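Local coordinates for esterase (Xanthomonas oryzae pv. oryzae, PDB 3H2G), which hydrolyses esters in the cell wall of rice as a virulence factor of the bacterium, with a fold probably of the alpha/beta-hydrolase type, at residues V256-W261 with Y293-F298. Sequence-based numbering, arbitrary orientation.
Sequences VFQDPW and YFQPGF
In Tyr293, chi1 of -173° places CG anti to the backbone N, beside the carbonyl carbon. In Phe257, chi1 of -51° places CG anti to the carbonyl carbon, beside the backbone N. The two side chains lie side by side and point the same way. They form an offset edge-to-face pair, in which the edge of Phe257 is turned toward the face of Tyr293. CD2 of Phe257 comes within 3.6 Å of CE2 of Tyr293, and the ring planes stand at 74°. On its other flank, CD1 of Tyr293 sits over one face of the Trp261 indole, 3.5 Å from CG of Trp261. CE2 of Phe257 meets CE1 of Phe294 at 3.7 Å, which completes a cluster of four aromatic residues. Nearby, CG1 of Val256 lies over the face of Phe298, 3.6 Å from the ring centroid, as a CH-pi contact.

The backbones meet in a single beta bridge between Phe257 and Phe294. Gln295 N donates to Val256 O (2.8 Å), and Gln258 N donates to Tyr293 O (2.9 Å). Both bonds are nearly straight. The extended side chain of Gln258 adds a third bond, from NE2 to Phe294 O (2.8 Å). This acceptor lies in the amide plane of Gln258, while NE2 stands above the carbonyl plane of Phe294.

Gln295 N-caps helix 296-304, and its NE2 bonds to Gly254 O. Ile239 of helix 231-246 touches Phe257, Phe294 and Phe298; Ser236 there bonds to Tyr293 OH. The contact joins the 231-246/261-264 loop to helix 296-304, about 28 Å from the chain centre, in a helical region between strands 198-205 and 328-332, consistent with an alpha/beta-hydrolase cap. Two backbone hydrogen bonds hold the pairing, a side-chain amide adds a third, and mostly buried aromatic rings supply the apolar packing.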
loop_
_atom_site.group_PDB
_atom_site.type_symbol
_atom_site.label_atom_id
_atom_site.label_comp_id
_atom_site.label_asym_id
_atom_site.label_seq_id
_atom_site.Cartn_x
_atom_site.Cartn_y
_atom_site.Cartn_z
ATOM N N VAL A 256 24.320 11.265 4.245
ATOM C CA VAL A 256 23.917 10.077 3.503
ATOM C C VAL A 256 23.993 10.183 1.980
ATOM O O VAL A 256 24.306 9.199 1.308
ATOM C CB VAL A 256 22.470 9.676 3.895
ATOM C CG1 VAL A 256 21.986 8.510 3.039
ATOM C CG2 VAL A 256 22.419 9.312 5.376
ATOM N N PHE A 257 23.708 11.364 1.437
ATOM C CA PHE A 257 23.726 11.557 -0.011
ATOM C C PHE A 257 24.853 12.474 -0.461
ATOM O O PHE A 257 25.221 13.414 0.244
ATOM C CB PHE A 257 22.403 12.166 -0.499
ATOM C CG PHE A 257 21.171 11.438 -0.026
ATOM C CD1 PHE A 257 20.595 11.740 1.203
ATOM C CD2 PHE A 257 20.577 10.461 -0.822
ATOM C CE1 PHE A 257 19.442 11.081 1.638
ATOM C CE2 PHE A 257 19.424 9.796 -0.399
ATOM C CZ PHE A 257 18.857 10.109 0.835
ATOM N N GLN A 258 25.393 12.200 -1.644
ATOM C CA GLN A 258 26.455 13.029 -2.203
ATOM C C GLN A 258 25.793 14.254 -2.828
ATOM O O GLN A 258 24.578 14.280 -3.016
ATOM C CB GLN A 258 27.214 12.266 -3.296
ATOM C CG GLN A 258 28.021 11.070 -2.811
ATOM C CD GLN A 258 28.880 10.479 -3.916
ATOM O OE1 GLN A 258 29.560 11.210 -4.638
ATOM N NE2 GLN A 258 28.861 9.158 -4.050
ATOM N N ASP A 259 26.580 15.280 -3.137
ATOM C CA ASP A 259 26.008 16.453 -3.784
ATOM C C ASP A 259 25.874 16.089 -5.258
ATOM O O ASP A 259 26.585 15.211 -5.750
ATOM C CB ASP A 259 26.913 17.682 -3.614
ATOM C CG ASP A 259 28.376 17.385 -3.888
ATOM O OD1 ASP A 259 28.690 16.300 -4.426
ATOM O OD2 ASP A 259 29.217 18.253 -3.565
ATOM N N PRO A 260 24.948 16.738 -5.982
ATOM C CA PRO A 260 24.017 17.780 -5.545
ATOM C C PRO A 260 22.719 17.182 -4.998
ATOM O O PRO A 260 21.778 17.900 -4.667
ATOM C CB PRO A 260 23.773 18.559 -6.830
ATOM C CG PRO A 260 23.691 17.459 -7.830
ATOM C CD PRO A 260 24.855 16.547 -7.443
ATOM N N TRP A 261 22.689 15.858 -4.901
ATOM C CA TRP A 261 21.510 15.135 -4.444
ATOM C C TRP A 261 21.063 15.436 -3.017
ATOM O O TRP A 261 19.865 15.538 -2.747
ATOM C CB TRP A 261 21.761 13.639 -4.620
ATOM C CG TRP A 261 22.402 13.350 -5.939
ATOM C CD1 TRP A 261 23.627 12.786 -6.154
ATOM C CD2 TRP A 261 21.880 13.679 -7.231
ATOM N NE1 TRP A 261 23.903 12.748 -7.501
ATOM C CE2 TRP A 261 22.845 13.290 -8.185
ATOM C CE3 TRP A 261 20.688 14.270 -7.675
ATOM C CZ2 TRP A 261 22.657 13.473 -9.558
ATOM C CZ3 TRP A 261 20.501 14.452 -9.043
ATOM C CH2 TRP A 261 21.482 14.054 -9.966
ATOM N N TYR A 293 25.570 8.358 -6.128
ATOM C CA TYR A 293 24.407 8.943 -5.464
ATOM C C TYR A 293 24.547 8.971 -3.942
ATOM O O TYR A 293 24.482 10.029 -3.317
ATOM C CB TYR A 293 23.154 8.156 -5.841
ATOM C CG TYR A 293 21.875 8.777 -5.336
ATOM C CD1 TYR A 293 21.445 10.014 -5.818
ATOM C CD2 TYR A 293 21.094 8.130 -4.378
ATOM C CE1 TYR A 293 20.267 10.594 -5.361
ATOM C CE2 TYR A 293 19.912 8.700 -3.911
ATOM C CZ TYR A 293 19.506 9.934 -4.408
ATOM O OH TYR A 293 18.349 10.511 -3.954
ATOM N N PHE A 294 24.722 7.798 -3.346
ATOM C CA PHE A 294 24.880 7.699 -1.900
ATOM C C PHE A 294 26.326 7.944 -1.503
ATOM O O PHE A 294 27.242 7.678 -2.283
ATOM C CB PHE A 294 24.482 6.302 -1.411
ATOM C CG PHE A 294 23.024 5.998 -1.567
ATOM C CD1 PHE A 294 22.075 6.700 -0.833
ATOM C CD2 PHE A 294 22.595 5.009 -2.450
ATOM C CE1 PHE A 294 20.716 6.425 -0.972
ATOM C CE2 PHE A 294 21.234 4.725 -2.597
ATOM C CZ PHE A 294 20.295 5.436 -1.857
ATOM N N GLN A 295 26.528 8.459 -0.293
ATOM C CA GLN A 295 27.879 8.666 0.217
ATOM C C GLN A 295 28.479 7.266 0.286
ATOM O O GLN A 295 27.808 6.325 0.713
ATOM C CB GLN A 295 27.836 9.275 1.621
ATOM C CG GLN A 295 27.502 10.757 1.647
ATOM C CD GLN A 295 28.640 11.613 1.129
ATOM O OE1 GLN A 295 29.669 11.098 0.697
ATOM N NE2 GLN A 295 28.463 12.930 1.174
ATOM N N PRO A 296 29.743 7.106 -0.135
ATOM C CA PRO A 296 30.396 5.793 -0.106
ATOM C C PRO A 296 30.378 5.125 1.273
ATOM O O PRO A 296 30.227 3.907 1.373
ATOM C CB PRO A 296 31.809 6.102 -0.593
ATOM C CG PRO A 296 31.578 7.251 -1.546
ATOM C CD PRO A 296 30.618 8.114 -0.762
ATOM N N GLY A 297 30.529 5.925 2.325
ATOM C CA GLY A 297 30.515 5.387 3.677
ATOM C C GLY A 297 29.184 4.742 4.022
ATOM O O GLY A 297 29.132 3.590 4.464
ATOM N N PHE A 298 28.102 5.488 3.822
ATOM C CA PHE A 298 26.759 4.990 4.097
ATOM C C PHE A 298 26.452 3.786 3.210
ATOM O O PHE A 298 25.859 2.798 3.655
ATOM C CB PHE A 298 25.723 6.087 3.820
ATOM C CG PHE A 298 24.292 5.625 3.949
ATOM C CD1 PHE A 298 23.713 5.437 5.202
ATOM C CD2 PHE A 298 23.530 5.369 2.813
ATOM C CE1 PHE A 298 22.391 5.000 5.322
ATOM C CE2 PHE A 298 22.209 4.930 2.920
ATOM C CZ PHE A 298 21.639 4.746 4.179
#